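Long-range contacts in glycoside hydrolase family 12 (Spirochaeta thermophila, PDB 5LU3), which is the family 64, type A carbohydrate-binding module of a probable cellulase, and is likely to hold the enzyme on polysaccharide: residues V29-Y34 / Q57-P62; W20-F25 / W68-K73; S37-L42 / G74-S79. All coordinates share one frame; numbering follows the deposited sequence.

Contact 1 (V29-Y34 / Q57-P62); sequences VDWGRY and QHQVPP. With SSN (4-oxobutanoic acid), chain C; FMT (formic acid), chain F.
The indole of Trp-31 lies between His-58 and a bound 4-oxobutanoic acid. CE1 of His-58 stands over the centre of one face, and O1 of the ligand lies against the opposite face, offset toward the rim. The two rings form a T-shaped pair, the imidazole edge directed at the indole face, with planes at 82° and His-58 NE2 3.6 Å from Trp-31 CZ2. At the indole edge sits the amide of Gln-59, whose OE1 accepts from the backbone N of Ala-56. Val-29 covers a face of the imidazole itself in a CH-pi contact, its CA 3.8 Å from the His-58 ring centroid. The CB bond of His-58 points toward segment 29-34, and chi1 of 74° sets CG between the backbone N and the carbonyl carbon. A water bridges the segments there, accepting from His-58 N, donating to Asp-30 O and bonding His-58 ND1 at 2.9 Å.

Asp-30 to Arg-33 form a type I turn, with an Asx turn from Gly-32 N to Asp-30 OD1. This turn, leading into strand 33-40, packs on the 3-10 segment 57-59 after strand 55-56, and Gln-57 N donates to Arg-33 O at 2.9 Å. The extended Gln-57 side chain sends NE2 to Tyr-34 O (3.2 Å, 175° at the hydrogen), approaching from above the carbonyl plane. NE2 also donates to formic acid O1 at 3.0 Å, and the same oxygen accepts from Arg-33 NE at 2.8 Å, at the guanidinium edge.

Ser-26 N donates to Gln-57 OE1, and Arg-33 NH2 reaches Asp-24 O, beside the calcium site. Gln-57 thus has partners for both ends of its amide, which fixes its flip. The formic acid, a likely crystallisation additive, would probably offset part of the arginine charge if ionised.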
# COMPACT_ATOMS: atom_id res chain seq x y z
N VAL A 29 -13.43 7.05 7.93
CA VAL A 29 -13.86 5.67 7.88
C VAL A 29 -14.54 5.40 6.54
O VAL A 29 -15.53 6.03 6.21
CB VAL A 29 -14.78 5.30 9.06
CG1 VAL A 29 -15.28 3.87 8.88
CG2 VAL A 29 -14.03 5.41 10.36
N ASP A 30 -13.98 4.45 5.79
CA ASP A 30 -14.49 4.05 4.49
C ASP A 30 -13.99 2.64 4.23
O ASP A 30 -12.85 2.42 3.76
CB ASP A 30 -14.05 5.04 3.40
CG ASP A 30 -14.72 4.76 2.07
OD1 ASP A 30 -15.21 3.64 1.86
OD2 ASP A 30 -14.77 5.72 1.24
N TRP A 31 -14.87 1.68 4.51
CA TRP A 31 -14.49 0.28 4.30
C TRP A 31 -14.34 -0.12 2.83
O TRP A 31 -13.84 -1.23 2.52
CB TRP A 31 -15.43 -0.65 5.05
CG TRP A 31 -15.36 -0.42 6.53
CD1 TRP A 31 -16.27 0.26 7.31
CD2 TRP A 31 -14.29 -0.78 7.37
NE1 TRP A 31 -15.84 0.28 8.62
CE2 TRP A 31 -14.63 -0.36 8.68
CE3 TRP A 31 -13.12 -1.51 7.17
CZ2 TRP A 31 -13.78 -0.57 9.77
CZ3 TRP A 31 -12.25 -1.69 8.26
CH2 TRP A 31 -12.61 -1.23 9.53
N GLY A 32 -14.73 0.78 1.94
CA GLY A 32 -14.46 0.60 0.54
C GLY A 32 -13.12 1.03 0.01
O GLY A 32 -12.79 0.71 -1.11
N ARG A 33 -12.35 1.77 0.80
CA ARG A 33 -11.05 2.28 0.36
C ARG A 33 -10.01 1.50 1.13
O ARG A 33 -9.91 1.64 2.34
CB ARG A 33 -10.97 3.79 0.60
CG ARG A 33 -11.83 4.53 -0.41
CD ARG A 33 -11.59 6.03 -0.36
NE ARG A 33 -10.21 6.33 -0.70
CZ ARG A 33 -9.55 7.47 -0.52
NH1 ARG A 33 -10.11 8.57 0.00
NH2 ARG A 33 -8.28 7.46 -0.92
N TYR A 34 -9.27 0.65 0.42
CA TYR A 34 -8.46 -0.40 1.05
C TYR A 34 -7.12 -0.57 0.37
O TYR A 34 -6.83 0.04 -0.67
CB TYR A 34 -9.27 -1.73 1.05
CG TYR A 34 -9.41 -2.31 -0.33
CD1 TYR A 34 -10.44 -1.94 -1.17
CD2 TYR A 34 -8.48 -3.22 -0.83
CE1 TYR A 34 -10.51 -2.40 -2.46
CE2 TYR A 34 -8.57 -3.70 -2.11
CZ TYR A 34 -9.58 -3.29 -2.92
OH TYR A 34 -9.64 -3.79 -4.19
N GLN A 57 -7.69 1.73 4.20
CA GLN A 57 -6.76 2.85 4.28
C GLN A 57 -6.84 3.62 5.58
O GLN A 57 -5.81 4.01 6.14
CB GLN A 57 -6.97 3.77 3.10
CG GLN A 57 -6.57 3.15 1.75
CD GLN A 57 -7.14 3.90 0.57
OE1 GLN A 57 -7.38 5.11 0.65
NE2 GLN A 57 -7.35 3.20 -0.52
N HIS A 58 -8.07 3.82 6.09
CA HIS A 58 -8.27 4.58 7.32
C HIS A 58 -7.75 3.86 8.54
O HIS A 58 -7.64 4.48 9.60
CB HIS A 58 -9.76 4.94 7.50
CG HIS A 58 -10.62 3.80 7.92
ND1 HIS A 58 -11.41 3.09 7.05
CD2 HIS A 58 -10.79 3.24 9.13
CE1 HIS A 58 -12.03 2.13 7.71
NE2 HIS A 58 -11.64 2.17 8.97
N GLN A 59 -7.42 2.59 8.43
CA GLN A 59 -6.79 1.84 9.54
C GLN A 59 -5.27 2.04 9.63
O GLN A 59 -4.68 1.70 10.63
CB GLN A 59 -7.07 0.35 9.40
CG GLN A 59 -8.54 -0.00 9.51
CD GLN A 59 -8.76 -1.51 9.42
OE1 GLN A 59 -8.66 -2.09 8.33
NE2 GLN A 59 -9.02 -2.14 10.55
N VAL A 60 -4.68 2.59 8.57
CA VAL A 60 -3.23 2.73 8.46
C VAL A 60 -2.85 4.13 8.92
O VAL A 60 -3.19 5.13 8.26
CB VAL A 60 -2.73 2.50 7.02
CG1 VAL A 60 -1.22 2.54 7.00
CG2 VAL A 60 -3.25 1.17 6.46
N PRO A 61 -2.12 4.23 10.04
CA PRO A 61 -1.75 5.57 10.49
C PRO A 61 -0.83 6.27 9.52
O PRO A 61 0.09 5.65 8.98
CB PRO A 61 -1.02 5.30 11.82
CG PRO A 61 -1.43 3.91 12.24
CD PRO A 61 -1.63 3.18 10.96
N PRO A 62 -1.09 7.57 9.26
CA PRO A 62 -0.13 8.33 8.48
C PRO A 62 1.14 8.56 9.29
O PRO A 62 1.17 8.38 10.50
CB PRO A 62 -0.85 9.67 8.26
CG PRO A 62 -1.71 9.81 9.46
CD PRO A 62 -2.19 8.41 9.76
C1 SSN C . -15.61 -5.04 5.64
O1 SSN C . -15.23 -4.43 6.65
C2 SSN C . -15.98 -4.29 4.36
O2 SSN C . -15.70 -6.28 5.75
C3 SSN C . -17.18 -4.86 3.66
C4 SSN C . -18.52 -4.31 4.10
O4 SSN C . -19.50 -4.91 3.76
C FMT F . -8.92 5.48 -3.71
O1 FMT F . -8.80 4.82 -2.58
O2 FMT F . -8.47 5.10 -4.91
O HOH W 1 -10.37 3.65 4.39

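Contact 2 (W20-F25 / W68-K73); sequences WKTDDF and WYIHYK
Trp-20, Lys-21 and Thr-22 pair with Ile-70, Tyr-69 and Trp-68 in an antiparallel ladder, part of one sheet of the module's beta sandwich, leading into the calcium site. Trp-20 with Ile-70 and Thr-22 with Trp-68 are hydrogen-bonded pairs, each closed by two reciprocal bonds, the shorter being Ile-70 N to Trp-20 O and Trp-68 N to Thr-22 O, both 2.8 Å.

After the strand, Phe-25 turns back over Trp-68, its CG beside the backbone N and anti to the carbonyl carbon (chi1 -83°). The ring stacks face to face on the five-membered ring of Trp-68, planes 19° apart, while Phe-25 CB sits 3.3 Å from the centroid of the six-membered ring. Trp-20 and Tyr-72 lie side by side, with Trp-20 CZ3 3.5 Å from Tyr-72 CB. On the other face, Lys-21 NZ and Tyr-69 OH share a water, and Tyr-69 OH also hydrogen-bonds Asp-65 OD2.

Asp-23 and Asp-24 each give OD1 to calcium, which Asp-7 also binds; Asp-24 N donates to Thr-22 OG1 in an ST turn, and that hydroxyl also hydrogen-bonds Met-6 O. Trp-20, Ile-70 and Phe-25 face strand 80-85 of the opposing sheet, and strand 42-45 flanks strand 68-74.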
# COMPACT_ATOMS: atom_id res chain seq x y z
N TRP A 20 7.46 3.61 -2.23
CA TRP A 20 6.49 4.57 -2.76
C TRP A 20 5.99 5.42 -1.62
O TRP A 20 5.97 4.98 -0.48
CB TRP A 20 5.29 3.89 -3.39
CG TRP A 20 5.62 2.99 -4.52
CD1 TRP A 20 6.30 3.30 -5.64
CD2 TRP A 20 5.33 1.59 -4.61
NE1 TRP A 20 6.41 2.20 -6.45
CE2 TRP A 20 5.82 1.14 -5.84
CE3 TRP A 20 4.67 0.69 -3.77
CZ2 TRP A 20 5.68 -0.21 -6.25
CZ3 TRP A 20 4.52 -0.63 -4.20
CH2 TRP A 20 5.02 -1.05 -5.42
N LYS A 21 5.53 6.63 -1.93
CA LYS A 21 4.84 7.43 -0.94
C LYS A 21 3.62 8.08 -1.55
O LYS A 21 3.58 8.31 -2.75
CB LYS A 21 5.77 8.47 -0.30
CG LYS A 21 6.26 9.56 -1.22
CD LYS A 21 7.21 10.51 -0.54
CE LYS A 21 7.68 11.56 -1.54
NZ LYS A 21 8.66 12.48 -0.94
N THR A 22 2.63 8.35 -0.71
CA THR A 22 1.43 9.02 -1.14
C THR A 22 0.84 9.77 0.01
O THR A 22 1.00 9.39 1.16
CB THR A 22 0.40 8.02 -1.73
OG1 THR A 22 -0.72 8.70 -2.27
CG2 THR A 22 -0.07 7.00 -0.71
N ASP A 23 0.09 10.82 -0.29
CA ASP A 23 -0.73 11.47 0.72
C ASP A 23 -2.22 11.24 0.47
O ASP A 23 -3.04 11.99 1.01
CB ASP A 23 -0.39 12.95 0.88
CG ASP A 23 -0.75 13.79 -0.31
OD1 ASP A 23 -1.12 13.23 -1.35
OD2 ASP A 23 -0.68 15.05 -0.22
N ASP A 24 -2.58 10.19 -0.31
CA ASP A 24 -3.95 10.05 -0.83
C ASP A 24 -4.81 9.06 -0.03
O ASP A 24 -5.95 8.83 -0.43
CB ASP A 24 -3.92 9.57 -2.29
CG ASP A 24 -3.51 10.58 -3.25
OD1 ASP A 24 -3.48 11.78 -2.95
OD2 ASP A 24 -3.27 10.19 -4.45
N PHE A 25 -4.28 8.44 1.03
CA PHE A 25 -5.10 7.48 1.76
C PHE A 25 -6.31 8.14 2.41
O PHE A 25 -6.24 9.28 2.88
CB PHE A 25 -4.33 6.77 2.89
CG PHE A 25 -3.52 5.59 2.47
CD1 PHE A 25 -2.95 5.46 1.23
CD2 PHE A 25 -3.34 4.55 3.37
CE1 PHE A 25 -2.20 4.33 0.89
CE2 PHE A 25 -2.60 3.42 3.05
CZ PHE A 25 -2.01 3.32 1.82
N TRP A 68 2.00 8.49 3.62
CA TRP A 68 2.13 7.05 3.80
C TRP A 68 3.33 6.58 2.99
O TRP A 68 3.37 6.76 1.77
CB TRP A 68 0.83 6.32 3.37
CG TRP A 68 -0.30 6.58 4.32
CD1 TRP A 68 -0.67 5.81 5.37
CD2 TRP A 68 -1.18 7.70 4.32
NE1 TRP A 68 -1.74 6.36 6.03
CE2 TRP A 68 -2.06 7.54 5.41
CE3 TRP A 68 -1.31 8.82 3.52
CZ2 TRP A 68 -3.07 8.47 5.70
CZ3 TRP A 68 -2.31 9.74 3.81
CH2 TRP A 68 -3.17 9.55 4.88
N TYR A 69 4.30 5.98 3.69
CA TYR A 69 5.56 5.50 3.13
C TYR A 69 5.50 3.98 3.05
O TYR A 69 5.39 3.31 4.08
CB TYR A 69 6.72 5.95 4.04
CG TYR A 69 6.90 7.45 4.01
CD1 TYR A 69 7.72 8.05 3.06
CD2 TYR A 69 6.26 8.27 4.92
CE1 TYR A 69 7.87 9.42 3.01
CE2 TYR A 69 6.38 9.67 4.84
CZ TYR A 69 7.22 10.23 3.90
OH TYR A 69 7.39 11.61 3.80
N ILE A 70 5.54 3.48 1.82
CA ILE A 70 5.27 2.07 1.51
C ILE A 70 6.52 1.39 1.01
O ILE A 70 7.17 1.89 0.09
CB ILE A 70 4.19 2.00 0.42
CG1 ILE A 70 2.92 2.77 0.84
CG2 ILE A 70 3.87 0.55 0.09
CD1 ILE A 70 2.31 3.55 -0.27
N HIS A 71 6.83 0.25 1.62
CA HIS A 71 7.92 -0.61 1.19
C HIS A 71 7.33 -1.93 0.73
O HIS A 71 6.68 -2.62 1.50
CB HIS A 71 8.86 -0.81 2.36
CG HIS A 71 10.06 -1.64 2.08
ND1 HIS A 71 10.91 -2.02 3.08
CD2 HIS A 71 10.54 -2.23 0.95
CE1 HIS A 71 11.88 -2.76 2.60
NE2 HIS A 71 11.68 -2.91 1.30
N TYR A 72 7.54 -2.23 -0.55
CA TYR A 72 7.04 -3.45 -1.21
C TYR A 72 8.21 -4.34 -1.57
O TYR A 72 9.24 -3.87 -2.09
CB TYR A 72 6.36 -3.03 -2.50
CG TYR A 72 5.93 -4.08 -3.50
CD1 TYR A 72 6.85 -4.74 -4.33
CD2 TYR A 72 4.58 -4.39 -3.68
CE1 TYR A 72 6.43 -5.63 -5.30
CE2 TYR A 72 4.15 -5.31 -4.65
CZ TYR A 72 5.09 -5.92 -5.45
OH TYR A 72 4.65 -6.78 -6.43
N LYS A 73 8.05 -5.65 -1.35
CA LYS A 73 9.00 -6.62 -1.92
C LYS A 73 8.20 -7.86 -2.33
O LYS A 73 7.40 -8.40 -1.53
CB LYS A 73 10.11 -6.98 -0.93
CG LYS A 73 11.15 -7.91 -1.54
CD LYS A 73 12.19 -8.36 -0.53
CE LYS A 73 13.26 -9.23 -1.17
NZ LYS A 73 12.71 -10.51 -1.70
O HOH W 2 7.41 13.43 1.55

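Contact 3 (S37-L42 / G74-S79); sequences SWNLDL and GSLAWS
Ser-79 and Asn-39, with Asp-41 and Ser-75, provide the two direct hydrogen bonds of this contact. Ser-79 OG, anti to its own carbonyl carbon (chi1 -69°), donates to Asn-39 O at 2.7 Å from above the carbonyl plane, and it accepts from Leu-76 N at 3.1 Å. Ser-75 OG donates to Asp-41 OD2 at 2.6 Å, meeting the syn lone pair of OD2; Lys-73 forms a salt bridge with the same oxygen. An alanine in place of Ser-79 would probably leave Leu-76 N without its mate and take one of the bonds from Asn-39 O, so that the turn could shift against segment 37-42.

That turn is a type I beta turn from Leu-76 to Ser-79, in the loop joining strands 68-74 and 80-85. In segment 37-42 the chain turns a corner at Asp-41 as it passes from strand 33-40 of one sheet to strand 42-45 of the other, and Asp-41 and Leu-42 face Lys-73 in a classic beta bulge.

One bridging water donates to Asn-39 O and Asp-41 OD1 and accepts from Ser-75 N; another links Trp-38 NE1, in the plane of the indole, to Trp-78 O.

Among the packing contacts, Asn-39 OD1 lies at the edge of the Trp-78 ring, 3.3 Å from CD1, with the amide and indole planes 83° apart. Leu-40 CD2 packs 3.7 Å from Ser-79 CB.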
# COMPACT_ATOMS: atom_id res chain seq x y z
N SER A 37 -2.92 -7.22 -0.87
CA SER A 37 -1.77 -7.76 -1.55
C SER A 37 -1.81 -9.27 -1.46
O SER A 37 -2.47 -9.85 -0.60
CB SER A 37 -0.48 -7.19 -0.96
OG SER A 37 -0.39 -7.42 0.45
N TRP A 38 -1.04 -9.86 -2.34
CA TRP A 38 -0.80 -11.30 -2.32
C TRP A 38 0.55 -11.63 -2.91
O TRP A 38 1.09 -10.91 -3.76
CB TRP A 38 -1.91 -12.09 -3.00
CG TRP A 38 -2.30 -11.64 -4.33
CD1 TRP A 38 -1.75 -11.99 -5.51
CD2 TRP A 38 -3.41 -10.79 -4.63
NE1 TRP A 38 -2.44 -11.41 -6.55
CE2 TRP A 38 -3.47 -10.68 -6.04
CE3 TRP A 38 -4.35 -10.09 -3.86
CZ2 TRP A 38 -4.44 -9.92 -6.68
CZ3 TRP A 38 -5.29 -9.34 -4.49
CH2 TRP A 38 -5.34 -9.26 -5.90
N ASN A 39 1.09 -12.77 -2.45
CA ASN A 39 2.35 -13.29 -2.90
C ASN A 39 3.53 -12.35 -2.73
O ASN A 39 4.50 -12.41 -3.51
CB ASN A 39 2.22 -13.80 -4.35
CG ASN A 39 1.24 -14.95 -4.46
OD1 ASN A 39 0.17 -14.81 -5.05
ND2 ASN A 39 1.57 -16.06 -3.86
N LEU A 40 3.44 -11.49 -1.72
CA LEU A 40 4.54 -10.60 -1.37
C LEU A 40 5.42 -11.19 -0.28
O LEU A 40 4.98 -12.00 0.54
CB LEU A 40 4.02 -9.24 -0.89
CG LEU A 40 3.20 -8.47 -1.91
CD1 LEU A 40 2.97 -7.06 -1.42
CD2 LEU A 40 3.88 -8.43 -3.25
N ASP A 41 6.66 -10.73 -0.29
CA ASP A 41 7.61 -10.95 0.79
C ASP A 41 7.46 -9.93 1.90
O ASP A 41 7.69 -10.24 3.04
CB ASP A 41 9.04 -10.90 0.28
CG ASP A 41 9.30 -11.84 -0.89
OD1 ASP A 41 8.76 -12.97 -0.88
OD2 ASP A 41 10.03 -11.42 -1.81
N LEU A 42 7.07 -8.72 1.53
CA LEU A 42 6.94 -7.60 2.47
C LEU A 42 6.01 -6.55 1.89
O LEU A 42 6.15 -6.18 0.72
CB LEU A 42 8.33 -6.96 2.73
CG LEU A 42 8.35 -5.74 3.65
CD1 LEU A 42 7.85 -6.15 5.01
CD2 LEU A 42 9.75 -5.17 3.70
N GLY A 74 8.43 -8.29 -3.57
CA GLY A 74 7.88 -9.53 -4.08
C GLY A 74 8.91 -10.24 -4.92
O GLY A 74 9.81 -9.61 -5.47
N SER A 75 8.77 -11.56 -4.97
CA SER A 75 9.71 -12.39 -5.71
C SER A 75 9.10 -13.14 -6.90
O SER A 75 9.80 -13.94 -7.53
CB SER A 75 10.34 -13.38 -4.73
OG SER A 75 11.15 -12.71 -3.80
N LEU A 76 7.82 -12.92 -7.18
CA LEU A 76 7.10 -13.67 -8.22
C LEU A 76 6.46 -12.76 -9.21
O LEU A 76 6.12 -11.63 -8.88
CB LEU A 76 5.98 -14.47 -7.56
CG LEU A 76 6.42 -15.59 -6.64
CD1 LEU A 76 5.23 -16.16 -5.89
CD2 LEU A 76 7.10 -16.69 -7.44
N ALA A 77 6.23 -13.27 -10.43
CA ALA A 77 5.58 -12.44 -11.46
C ALA A 77 4.17 -12.04 -11.03
O ALA A 77 3.68 -11.00 -11.42
CB ALA A 77 5.53 -13.19 -12.79
N TRP A 78 3.55 -12.85 -10.19
CA TRP A 78 2.20 -12.59 -9.72
C TRP A 78 2.16 -11.98 -8.31
O TRP A 78 1.09 -11.84 -7.71
CB TRP A 78 1.34 -13.83 -9.81
CG TRP A 78 1.90 -15.05 -9.19
CD1 TRP A 78 1.63 -15.55 -7.97
CD2 TRP A 78 2.78 -15.99 -9.82
NE1 TRP A 78 2.32 -16.73 -7.76
CE2 TRP A 78 3.03 -17.02 -8.89
CE3 TRP A 78 3.41 -16.04 -11.07
CZ2 TRP A 78 3.87 -18.09 -9.17
CZ3 TRP A 78 4.24 -17.12 -11.36
CH2 TRP A 78 4.47 -18.13 -10.41
N SER A 79 3.31 -11.57 -7.79
CA SER A 79 3.28 -10.70 -6.63
C SER A 79 2.45 -9.45 -6.97
O SER A 79 2.51 -8.93 -8.08
CB SER A 79 4.71 -10.29 -6.29
OG SER A 79 5.49 -11.36 -5.80
O HOH W 3 -1.52 -11.46 -9.34
O HOH W 4 7.20 -13.17 -3.17

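From the N terminus, the first segment reached is 20-25, the end of strand 16-22 with two of the calcium ligands, and contact 2 closes the widest loop by pairing it with 68-73. Contact 1 falls wholly within that loop, joining the start of strand 33-40 to the 3-10 turn after strand 55-56. Contact 3 uses the far end of strand 33-40 and crosses both others, since 37-42 falls inside the loops closed by contacts 1 and 2 and 74-79 lies beyond both. Contacts 1 and 3 lie on opposite sides of the chain's centre. Trp-68 NE1 to Val-60 O ties contact 1 to contact 2, while Lys-73 and Tyr-72 connect contact 2 to the sheet-to-sheet corner of contact 3.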